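Long-range contacts in lipocalin (PDB 3BRN), which binds serotonin inside a lipocalin beta barrel and probably serves this soft tick as a biogenic amine-binding protein: residues Gly79-Val84 against Thr94-Phe99; Gly11-Tyr16 against Ser100-Cys105; Ser18-Gly23 against Asn48-Gly53; Leu29-Lys34 against Tyr115-His120. All coordinates share one frame; numbering follows the deposited sequence.

Interaction 1 (Gly79-Val84 against Thr94-Phe99). With SRO (serotonin), chain C.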
# COMPACT_ATOMS: atom_id res chain seq x y z
N GLY A 79 13.83 6.92 5.39
CA GLY A 79 12.97 8.10 5.61
C GLY A 79 11.56 7.72 5.20
O GLY A 79 11.13 6.61 5.45
N ASP A 80 10.92 8.55 4.39
CA ASP A 80 9.59 8.24 3.89
C ASP A 80 9.56 7.51 2.54
O ASP A 80 8.50 7.40 1.92
CB ASP A 80 8.71 9.50 3.83
CG ASP A 80 9.25 10.55 2.86
OD1 ASP A 80 10.35 10.35 2.32
OD2 ASP A 80 8.59 11.60 2.68
N LYS A 81 10.68 6.92 2.15
CA LYS A 81 10.77 6.24 0.86
C LYS A 81 10.71 4.72 0.94
O LYS A 81 11.45 4.09 1.70
CB LYS A 81 12.05 6.64 0.12
CG LYS A 81 12.21 8.13 -0.11
CD LYS A 81 11.07 8.68 -0.93
CE LYS A 81 11.14 10.21 -0.95
NZ LYS A 81 10.26 10.76 -2.02
N ILE A 82 9.80 4.14 0.16
CA ILE A 82 9.75 2.69 -0.06
C ILE A 82 10.24 2.44 -1.48
O ILE A 82 9.62 2.89 -2.44
CB ILE A 82 8.30 2.14 0.07
CG1 ILE A 82 7.78 2.33 1.50
CG2 ILE A 82 8.24 0.64 -0.32
CD1 ILE A 82 6.28 2.06 1.64
N GLU A 83 11.44 1.88 -1.58
CA GLU A 83 12.07 1.67 -2.88
C GLU A 83 11.99 0.21 -3.28
O GLU A 83 12.50 -0.66 -2.58
CB GLU A 83 13.54 2.11 -2.84
CG GLU A 83 14.27 1.88 -4.16
CD GLU A 83 13.75 2.77 -5.28
OE1 GLU A 83 13.41 3.94 -4.99
OE2 GLU A 83 13.71 2.32 -6.44
N VAL A 84 11.30 -0.06 -4.38
CA VAL A 84 11.04 -1.42 -4.80
C VAL A 84 11.87 -1.76 -6.05
O VAL A 84 12.05 -0.90 -6.92
CB VAL A 84 9.54 -1.68 -5.08
CG1 VAL A 84 9.35 -2.99 -5.81
CG2 VAL A 84 8.76 -1.69 -3.78
N THR A 94 10.20 4.19 -6.76
CA THR A 94 10.09 4.84 -5.46
C THR A 94 8.65 5.19 -5.07
O THR A 94 7.98 5.98 -5.73
CB THR A 94 10.97 6.10 -5.40
OG1 THR A 94 12.29 5.76 -5.84
CG2 THR A 94 11.04 6.65 -3.98
N THR A 95 8.18 4.58 -3.99
CA THR A 95 6.89 4.94 -3.42
C THR A 95 7.14 5.81 -2.18
O THR A 95 7.99 5.48 -1.35
CB THR A 95 6.16 3.66 -3.00
OG1 THR A 95 5.73 2.95 -4.17
CG2 THR A 95 4.96 3.98 -2.11
N THR A 96 6.41 6.91 -2.04
CA THR A 96 6.60 7.81 -0.90
C THR A 96 5.38 7.71 0.03
O THR A 96 4.25 7.82 -0.42
CB THR A 96 6.74 9.30 -1.35
OG1 THR A 96 7.79 9.40 -2.32
CG2 THR A 96 7.07 10.22 -0.16
N VAL A 97 5.64 7.59 1.32
CA VAL A 97 4.54 7.55 2.29
C VAL A 97 4.10 8.97 2.63
O VAL A 97 4.87 9.72 3.20
CB VAL A 97 4.94 6.80 3.56
CG1 VAL A 97 3.72 6.58 4.44
CG2 VAL A 97 5.62 5.46 3.22
N LEU A 98 2.90 9.35 2.20
CA LEU A 98 2.40 10.71 2.47
C LEU A 98 1.72 10.73 3.83
O LEU A 98 1.60 11.77 4.45
CB LEU A 98 1.41 11.13 1.38
CG LEU A 98 1.98 11.05 -0.04
CD1 LEU A 98 0.91 11.52 -0.99
CD2 LEU A 98 3.25 11.91 -0.14
N PHE A 99 1.15 9.59 4.21
CA PHE A 99 0.52 9.45 5.50
C PHE A 99 0.34 7.98 5.86
O PHE A 99 0.14 7.14 4.99
CB PHE A 99 -0.84 10.17 5.53
CG PHE A 99 -1.64 9.91 6.78
CD1 PHE A 99 -1.47 10.70 7.90
CD2 PHE A 99 -2.57 8.89 6.82
CE1 PHE A 99 -2.19 10.46 9.06
CE2 PHE A 99 -3.28 8.62 7.98
CZ PHE A 99 -3.11 9.43 9.09
OH SRO C . 6.40 -3.75 0.71
CZ3 SRO C . 5.70 -2.72 0.12
CH2 SRO C . 6.15 -2.26 -1.11
CZ2 SRO C . 5.42 -1.30 -1.81
CE2 SRO C . 4.28 -0.80 -1.19
NE1 SRO C . 3.37 0.15 -1.52
CD1 SRO C . 2.43 0.22 -0.54
CG SRO C . 2.76 -0.69 0.46
CD2 SRO C . 3.94 -1.31 0.05
CE3 SRO C . 4.63 -2.23 0.67
CB SRO C . 2.01 -0.90 1.75
CA SRO C . 2.86 -0.44 2.95
NZ SRO C . 2.17 -0.82 4.19
O HOH W 1 6.23 11.84 3.54
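Two neighbouring antiparallel strands of the lipocalin barrel meet here, and one face of the pair lines the serotonin pocket. Residues Lys81-Val84 run against Thr94-Val97 with an axis separation of 4.6 Å. Ile82 and Thr95 form the hydrogen-bonded pair. Ile82 N reaches Thr95 O at 2.7 Å, and Thr95 N returns a bond to Ile82 O. Val97 N adds a third bond to Asp80 O just before the first strand begins.

Ile82 and Thr95 put their side chains on the barrel interior. Ile82 CG2 is anti to the backbone N and lies 3.7 Å from serotonin CH2. Its other branch ends in CD1, which packs on Val97 CG2 at 3.8 Å. Val84 CG2 touches the same part of the indole. Met108 of strand 105-109 packs on Ile82, Thr95 and Val97, and Val19 of helix 15-20 also covers Ile82.

The other face carries Lys81, Glu83, Thr94 and Thr96, and its contacts are largely polar. The Lys81 side chain lies beside that of Thr96, pointing the same way. A bend at chi2 (-60°) turns CD back over the strand pair, and NZ gives a hydrogen bond to Thr96 OG1 at 2.8 Å. The methylene CD of Lys81 also rests on Thr94 CG2. Glu83 OE1 and Thr94 OG1 are modelled too close together for their exact spacing to be trusted. Past the end of the pairing, one water donates to both Asp80 OD2 and Val97 O, at 2.5 Å each.

Interaction 2 (Gly11-Tyr16 against Ser100-Cys105)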
# COMPACT_ATOMS: atom_id res chain seq x y z
N GLY A 11 4.24 15.03 9.50
CA GLY A 11 5.04 13.84 9.73
C GLY A 11 6.11 14.08 10.78
O GLY A 11 5.86 14.70 11.81
N PRO A 12 7.33 13.60 10.50
CA PRO A 12 7.49 12.86 9.25
C PRO A 12 6.87 11.47 9.33
O PRO A 12 6.44 11.03 10.40
CB PRO A 12 9.01 12.76 9.09
CG PRO A 12 9.55 12.92 10.48
CD PRO A 12 8.61 13.85 11.18
N PHE A 13 6.83 10.78 8.20
CA PHE A 13 6.30 9.43 8.13
C PHE A 13 7.40 8.43 7.76
O PHE A 13 8.13 8.62 6.79
CB PHE A 13 5.16 9.35 7.11
CG PHE A 13 3.94 10.12 7.52
CD1 PHE A 13 3.02 9.58 8.41
CD2 PHE A 13 3.70 11.39 7.02
CE1 PHE A 13 1.90 10.28 8.79
CE2 PHE A 13 2.57 12.10 7.39
CZ PHE A 13 1.67 11.54 8.28
N GLN A 14 7.51 7.37 8.55
CA GLN A 14 8.63 6.44 8.46
C GLN A 14 8.25 5.19 7.68
O GLN A 14 7.39 4.42 8.11
CB GLN A 14 9.11 6.07 9.87
CG GLN A 14 9.55 7.26 10.69
CD GLN A 14 9.80 6.90 12.14
OE1 GLN A 14 8.87 6.80 12.93
NE2 GLN A 14 11.08 6.75 12.50
N ALA A 15 8.87 5.03 6.50
CA ALA A 15 8.66 3.88 5.64
C ALA A 15 8.79 2.49 6.27
O ALA A 15 7.98 1.62 5.99
CB ALA A 15 9.52 4.00 4.38
N TYR A 16 9.82 2.25 7.08
CA TYR A 16 9.90 0.93 7.69
C TYR A 16 8.68 0.63 8.58
O TYR A 16 8.15 -0.47 8.54
CB TYR A 16 11.23 0.72 8.44
CG TYR A 16 11.28 1.32 9.81
CD1 TYR A 16 11.73 2.62 9.99
CD2 TYR A 16 11.03 0.55 10.94
CE1 TYR A 16 11.84 3.16 11.25
CE2 TYR A 16 11.13 1.08 12.20
CZ TYR A 16 11.54 2.39 12.35
OH TYR A 16 11.60 2.96 13.60
N SER A 100 0.42 7.65 7.14
CA SER A 100 0.17 6.27 7.55
C SER A 100 -0.15 6.27 9.03
O SER A 100 0.24 7.19 9.74
CB SER A 100 1.42 5.43 7.31
OG SER A 100 1.17 4.06 7.60
N ASP A 101 -0.95 5.29 9.46
CA ASP A 101 -1.19 5.10 10.89
C ASP A 101 -0.43 3.87 11.39
O ASP A 101 -0.53 3.49 12.56
CB ASP A 101 -2.69 4.99 11.20
CG ASP A 101 -3.32 3.73 10.63
OD1 ASP A 101 -2.63 2.96 9.94
OD2 ASP A 101 -4.52 3.52 10.90
N TYR A 102 0.34 3.26 10.50
CA TYR A 102 1.28 2.21 10.88
C TYR A 102 0.55 0.94 11.29
O TYR A 102 1.14 0.04 11.90
CB TYR A 102 2.18 2.69 12.02
CG TYR A 102 3.09 3.83 11.64
CD1 TYR A 102 3.41 4.08 10.31
CD2 TYR A 102 3.64 4.67 12.61
CE1 TYR A 102 4.25 5.13 9.96
CE2 TYR A 102 4.47 5.71 12.27
CZ TYR A 102 4.77 5.94 10.94
OH TYR A 102 5.61 6.98 10.60
N ARG A 103 -0.73 0.86 10.94
CA ARG A 103 -1.60 -0.18 11.48
C ARG A 103 -2.54 -0.72 10.40
O ARG A 103 -2.48 -1.90 10.04
CB ARG A 103 -2.41 0.35 12.66
CG ARG A 103 -1.77 0.10 14.02
CD ARG A 103 -2.75 0.36 15.15
NE ARG A 103 -2.92 1.78 15.41
CZ ARG A 103 -3.40 2.28 16.54
NH1 ARG A 103 -3.75 1.47 17.53
NH2 ARG A 103 -3.52 3.60 16.69
N SER A 104 -3.41 0.15 9.89
CA SER A 104 -4.49 -0.28 9.01
C SER A 104 -4.41 0.26 7.58
O SER A 104 -4.95 -0.36 6.66
CB SER A 104 -5.85 0.07 9.62
OG SER A 104 -5.97 1.46 9.84
N CYS A 105 -3.84 1.44 7.41
CA CYS A 105 -3.90 2.09 6.10
C CYS A 105 -2.73 3.03 5.83
O CYS A 105 -2.12 3.55 6.76
CB CYS A 105 -5.24 2.82 5.92
SG CYS A 105 -5.46 4.19 7.08
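Tyr102 reaches across to the backbone just ahead of helix 15-20 and meets it with its hydroxyl. Gln14 N donates to Tyr102 OH at 2.8 Å, and the bond is nearly straight, 174° at the hydrogen. The same oxygen lies 3.5 Å from Phe13 CA and near Gln14 CB. With CG anti to its own carbonyl carbon (chi1 -65°), the Tyr102 ring is directed across to Gln14. The ring carbon CE1 passes 3.7 Å from Gln14 O. A second close point is made by Phe13, whose CE1 comes to 3.4 Å from Ser100 N. The Phe13 ring also meets the ring of Phe99.

Gln14 is the N-cap residue of helix 15-20, so Tyr102 holds the chain at the very start of that helix. The partner segment is the loop between strands 99-100 and 105-109 of the barrel. Ser100 OG accepts from Tyr102 N, which makes an ST turn, and it is also hydrogen-bonded to Asp106 OD1.

The outer side is looser. The Gln14 amide and the Tyr102 ring are turned 59° apart, and Gln14 OE1 stays 4.0 Å from the hydroxyl. Pro12, exposed and following a cis peptide bond, barely grazes Tyr102. Farther along the loop, Asp101 forms an Asx turn. Its OD1 takes the backbone N-H groups of Arg103, Ser104 and Cys105, while OD2 accepts from Ser104 OG through its syn lone pair.

Interaction 3 (Ser18-Gly23 against Asn48-Gly53); sequences SVNGPG and NTLSEG. With SRO (serotonin), chain C.
The last turn of helix 15-20 comes alongside the irregular loop Asn48-Gly53, where Asn20 and Thr49 have the nearest CA atoms, 6.4 Å apart. The helix ends at once after Asn20. Gly21 has positive phi, and a type II' turn runs from Asn20 to Gly23, closed by Gly23 N on Asn20 O.

Asn20 carries the contact. Its carboxamide meets the backbone of Leu50 with both polar atoms. OD1 accepts from Leu50 N at 3.1 Å, in the plane of its carbonyl group and on a lone pair, with 171° at the hydrogen. ND2 donates to Leu50 O at 2.9 Å, and that oxygen lies close to the amide plane. One flat group therefore satisfies both the N-H and the C=O of a single loop residue. This fixes the rotation of the amide as well. Thr49 CG2 touches Asn20 ND2, and Leu50 CB packs against Asn20 OD1.

Val19 adds the apolar part. Its CG1 is anti to the backbone N (chi1 171°) and meets Leu50 CD1 at 3.7 Å. The same methyl lies 3.9 Å from the serotonin hydroxyl oxygen, OH. One residue back, Ser18 O accepts from the serotonin amine NZ at 2.8 Å. Serotonin is also hydrogen-bonded to Asp106 OD2.

The loop thus joins the helix to the barrel wall. Val77 of strand 67-78 touches both Val19 and Leu50, and Thr56 of strand 55-64 packs on Leu50 from the next strand.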
# COMPACT_ATOMS: atom_id res chain seq x y z
N SER A 18 5.62 1.95 8.12
CA SER A 18 4.53 1.72 7.19
C SER A 18 4.57 0.28 6.62
O SER A 18 3.55 -0.41 6.56
CB SER A 18 4.58 2.74 6.04
OG SER A 18 3.62 2.39 5.05
N VAL A 19 5.73 -0.13 6.15
CA VAL A 19 5.89 -1.44 5.52
C VAL A 19 5.70 -2.59 6.52
O VAL A 19 5.14 -3.63 6.18
CB VAL A 19 7.27 -1.56 4.84
CG1 VAL A 19 7.53 -2.99 4.35
CG2 VAL A 19 7.40 -0.52 3.71
N ASN A 20 6.12 -2.43 7.76
CA ASN A 20 5.80 -3.41 8.77
C ASN A 20 4.36 -3.41 9.20
O ASN A 20 3.84 -4.41 9.53
CB ASN A 20 6.64 -3.17 10.00
CG ASN A 20 8.05 -3.52 9.81
OD1 ASN A 20 8.40 -4.38 9.06
ND2 ASN A 20 8.88 -2.85 10.54
N GLY A 21 3.76 -2.25 9.27
CA GLY A 21 2.35 -2.13 9.62
C GLY A 21 2.04 -2.73 10.98
O GLY A 21 2.88 -2.71 11.87
N PRO A 22 0.90 -3.42 11.08
CA PRO A 22 0.45 -3.96 12.36
C PRO A 22 1.35 -5.11 12.82
O PRO A 22 1.21 -5.58 13.95
CB PRO A 22 -0.94 -4.48 12.05
CG PRO A 22 -0.84 -4.93 10.63
CD PRO A 22 0.10 -3.96 9.96
N GLY A 23 2.22 -5.57 11.94
CA GLY A 23 3.11 -6.69 12.25
C GLY A 23 2.57 -8.04 11.82
O GLY A 23 3.02 -9.08 12.31
N ASN A 48 10.07 -10.77 8.04
CA ASN A 48 10.84 -10.33 9.19
C ASN A 48 10.79 -8.81 9.36
O ASN A 48 10.65 -8.07 8.39
CB ASN A 48 12.28 -10.81 9.07
CG ASN A 48 12.81 -10.72 7.66
OD1 ASN A 48 12.04 -10.58 6.71
ND2 ASN A 48 14.13 -10.81 7.52
N THR A 49 10.84 -8.36 10.62
CA THR A 49 10.74 -6.94 10.92
C THR A 49 11.84 -6.11 10.25
O THR A 49 12.99 -6.52 10.17
CB THR A 49 10.70 -6.70 12.44
OG1 THR A 49 9.52 -7.30 12.98
CG2 THR A 49 10.67 -5.21 12.74
N LEU A 50 11.39 -5.06 9.56
CA LEU A 50 12.29 -4.08 8.96
C LEU A 50 12.63 -3.01 9.98
O LEU A 50 11.78 -2.63 10.79
CB LEU A 50 11.62 -3.41 7.76
CG LEU A 50 11.86 -3.97 6.37
CD1 LEU A 50 11.05 -3.15 5.34
CD2 LEU A 50 13.34 -3.93 6.05
N SER A 51 13.88 -2.56 9.95
CA SER A 51 14.30 -1.38 10.69
C SER A 51 14.83 -0.43 9.63
O SER A 51 14.90 -0.78 8.47
CB SER A 51 15.39 -1.73 11.70
OG SER A 51 16.46 -2.41 11.07
N GLU A 52 15.18 0.79 10.04
CA GLU A 52 15.56 1.85 9.10
C GLU A 52 16.73 1.47 8.19
O GLU A 52 17.77 1.01 8.66
CB GLU A 52 15.90 3.13 9.87
CG GLU A 52 16.36 4.29 9.00
CD GLU A 52 15.23 4.87 8.18
OE1 GLU A 52 14.08 4.45 8.41
OE2 GLU A 52 15.49 5.72 7.31
N GLY A 53 16.60 1.80 6.91
CA GLY A 53 17.68 1.59 5.94
C GLY A 53 17.87 0.18 5.38
O GLY A 53 18.74 -0.05 4.54
OH SRO C . 6.40 -3.75 0.71
CZ3 SRO C . 5.70 -2.72 0.12
CH2 SRO C . 6.15 -2.26 -1.11
CZ2 SRO C . 5.42 -1.30 -1.81
CE2 SRO C . 4.28 -0.80 -1.19
NE1 SRO C . 3.37 0.15 -1.52
CD1 SRO C . 2.43 0.22 -0.54
CG SRO C . 2.76 -0.69 0.46
CD2 SRO C . 3.94 -1.31 0.05
CE3 SRO C . 4.63 -2.23 0.67
CB SRO C . 2.01 -0.90 1.75
CA SRO C . 2.86 -0.44 2.95
NZ SRO C . 2.17 -0.82 4.19

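Interaction 4 (Leu29-Lys34 against Tyr115-His120); sequences LRKTTK and YELWVH. With SRO (serotonin), chain C.
The Trp118 ring lies between Leu29 and serotonin. On one face, Leu29 CB sits 3.8 Å from the centroid of the six-membered ring, 10° off its normal, in a CH-pi contact. Leu29 CD1 covers the same face nearer the rim. On the opposite face, serotonin CD1 lies over the centre of the indole, 3.3 Å from Trp118 CE2. At the edge, Trp118 NE1 donates to Glu116 OE1 at 2.8 Å. That oxygen is in the Trp118 ring plane, but the donor stands 40° above the carboxylate plane.

The two strands are antiparallel neighbours in the lipocalin barrel, with a classic beta bulge at Arg30 and Lys31. Leu117 O accepts from both Arg30 N, at 2.8 Å, and Lys31 N, at 3.3 Å. Leu117 N bonds back to Lys31 O. Away from the ligand, Arg30 CB packs on Val119 CG2, and Leu117 CD2 touches Lys31 CD. Lys31 NZ has a salt bridge to Asp133 of helix 131-140. At the strand end, Thr33 OG1 accepts from Tyr115 N at 2.8 Å.

Glu116 is buried, and its carboxylate is met by several groups. OE2 accepts from Asn114 ND2 and from a water that also contacts Thr32 OG1. These bonds would be expected to stabilise a negative charge. The NE1 bond at the edge and Leu29 on the far face probably help to hold the tilt of the ring that serotonin packs against.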
# COMPACT_ATOMS: atom_id res chain seq x y z
N LEU A 29 -4.35 -2.80 -2.44
CA LEU A 29 -4.39 -1.47 -3.04
C LEU A 29 -5.88 -1.18 -3.21
O LEU A 29 -6.55 -1.88 -3.96
CB LEU A 29 -3.68 -1.44 -4.39
CG LEU A 29 -3.83 -0.15 -5.22
CD1 LEU A 29 -3.30 1.02 -4.41
CD2 LEU A 29 -2.98 -0.30 -6.48
N ARG A 30 -6.41 -0.31 -2.34
CA ARG A 30 -7.84 -0.05 -2.27
C ARG A 30 -8.32 0.95 -3.33
O ARG A 30 -9.37 0.75 -3.95
CB ARG A 30 -8.23 0.43 -0.86
CG ARG A 30 -9.70 0.82 -0.66
CD ARG A 30 -10.67 -0.35 -0.96
NE ARG A 30 -12.06 0.09 -0.86
CZ ARG A 30 -12.70 0.82 -1.78
NH1 ARG A 30 -12.09 1.17 -2.90
NH2 ARG A 30 -13.95 1.18 -1.58
N LYS A 31 -7.62 2.08 -3.45
CA LYS A 31 -7.97 3.08 -4.47
C LYS A 31 -6.68 3.62 -5.06
O LYS A 31 -5.72 3.81 -4.33
CB LYS A 31 -8.74 4.26 -3.86
CG LYS A 31 -10.01 3.89 -3.09
CD LYS A 31 -10.73 5.14 -2.61
CE LYS A 31 -11.97 4.78 -1.79
NZ LYS A 31 -12.35 5.91 -0.89
N THR A 32 -6.73 4.04 -6.33
CA THR A 32 -5.58 4.69 -6.97
C THR A 32 -6.05 5.70 -8.01
O THR A 32 -7.17 5.61 -8.51
CB THR A 32 -4.61 3.63 -7.60
OG1 THR A 32 -3.52 4.30 -8.25
CG2 THR A 32 -5.33 2.75 -8.63
N THR A 33 -5.23 6.73 -8.26
CA THR A 33 -5.50 7.65 -9.37
C THR A 33 -4.86 7.15 -10.66
O THR A 33 -4.92 7.83 -11.68
CB THR A 33 -5.01 9.09 -9.07
OG1 THR A 33 -3.60 9.07 -8.80
CG2 THR A 33 -5.76 9.67 -7.84
N LYS A 34 -4.18 6.01 -10.62
CA LYS A 34 -3.65 5.44 -11.86
C LYS A 34 -4.65 4.41 -12.40
O LYS A 34 -5.04 3.49 -11.69
CB LYS A 34 -2.29 4.77 -11.61
CG LYS A 34 -1.78 3.92 -12.77
CD LYS A 34 -0.37 3.42 -12.49
CE LYS A 34 -0.01 2.22 -13.38
NZ LYS A 34 1.32 1.63 -13.01
N TYR A 115 -1.53 8.82 -6.90
CA TYR A 115 -1.83 8.62 -5.51
C TYR A 115 -2.52 7.31 -5.22
O TYR A 115 -3.26 6.84 -6.00
CB TYR A 115 -2.61 9.80 -4.94
CG TYR A 115 -1.88 11.09 -5.12
CD1 TYR A 115 -0.78 11.35 -4.38
CD2 TYR A 115 -2.24 11.99 -6.08
CE1 TYR A 115 -0.09 12.48 -4.55
CE2 TYR A 115 -1.54 13.13 -6.27
CZ TYR A 115 -0.47 13.37 -5.50
OH TYR A 115 0.28 14.47 -5.62
N GLU A 116 -2.29 6.77 -4.03
CA GLU A 116 -2.72 5.42 -3.70
C GLU A 116 -3.20 5.33 -2.27
O GLU A 116 -2.56 5.84 -1.36
CB GLU A 116 -1.55 4.44 -3.87
CG GLU A 116 -1.03 4.36 -5.31
CD GLU A 116 0.16 3.43 -5.45
OE1 GLU A 116 0.75 3.05 -4.41
OE2 GLU A 116 0.58 3.17 -6.61
N LEU A 117 -4.27 4.57 -2.07
CA LEU A 117 -4.70 4.23 -0.73
C LEU A 117 -4.53 2.72 -0.56
O LEU A 117 -5.15 1.95 -1.28
CB LEU A 117 -6.17 4.61 -0.54
CG LEU A 117 -6.85 4.15 0.75
CD1 LEU A 117 -6.21 4.79 1.97
CD2 LEU A 117 -8.34 4.49 0.69
N TRP A 118 -3.73 2.32 0.40
CA TRP A 118 -3.53 0.93 0.72
C TRP A 118 -4.18 0.62 2.04
O TRP A 118 -4.09 1.39 2.93
CB TRP A 118 -2.06 0.60 0.74
CG TRP A 118 -1.34 0.69 -0.52
CD1 TRP A 118 -0.90 1.80 -1.09
CD2 TRP A 118 -0.97 -0.37 -1.37
NE1 TRP A 118 -0.27 1.52 -2.24
CE2 TRP A 118 -0.31 0.18 -2.45
CE3 TRP A 118 -1.15 -1.74 -1.34
CZ2 TRP A 118 0.21 -0.59 -3.46
CZ3 TRP A 118 -0.65 -2.49 -2.35
CH2 TRP A 118 0.03 -1.93 -3.38
N VAL A 119 -4.89 -0.49 2.14
CA VAL A 119 -5.59 -0.84 3.38
C VAL A 119 -5.27 -2.26 3.83
O VAL A 119 -5.22 -3.18 3.01
CB VAL A 119 -7.12 -0.64 3.27
CG1 VAL A 119 -7.79 -0.80 4.64
CG2 VAL A 119 -7.44 0.73 2.69
N HIS A 120 -4.92 -2.39 5.11
CA HIS A 120 -4.58 -3.67 5.71
C HIS A 120 -5.75 -4.66 5.62
O HIS A 120 -6.91 -4.27 5.76
CB HIS A 120 -4.18 -3.46 7.17
CG HIS A 120 -3.54 -4.66 7.80
ND1 HIS A 120 -4.25 -5.54 8.59
CD2 HIS A 120 -2.29 -5.16 7.69
CE1 HIS A 120 -3.46 -6.55 8.92
NE2 HIS A 120 -2.27 -6.34 8.39
OH SRO C . 6.40 -3.75 0.71
CZ3 SRO C . 5.70 -2.72 0.12
CH2 SRO C . 6.15 -2.26 -1.11
CZ2 SRO C . 5.42 -1.30 -1.81
CE2 SRO C . 4.28 -0.80 -1.19
NE1 SRO C . 3.37 0.15 -1.52
CD1 SRO C . 2.43 0.22 -0.54
CG SRO C . 2.76 -0.69 0.46
CD2 SRO C . 3.94 -1.31 0.05
CE3 SRO C . 4.63 -2.23 0.67
CB SRO C . 2.01 -0.90 1.75
CA SRO C . 2.86 -0.44 2.95
NZ SRO C . 2.17 -0.82 4.19
O HOH W 2 -1.56 2.54 -8.40

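Overall arrangement
Three of the four contacts border the serotonin pocket of a single lipocalin barrel, and interaction 2 lies close behind it. Interactions 1 and 4 are strand pairs of the same antiparallel sheet, with centres about 14 Å apart. Strand 105-109 lies between strands 93-97 and 115-120. Interactions 2 and 3 share helix 15-20, with centres about 10 Å apart; interactions 3 and 4 are the most distant pair, with centres about 19 Å apart. Along the chain, interaction 3 closes before interaction 1 opens, and both are nested within interaction 2. Interaction 4 crosses interactions 2 and 3 and encloses interaction 1. The pocket is thus built from segments far apart in sequence, with the helix set against the barrel strands.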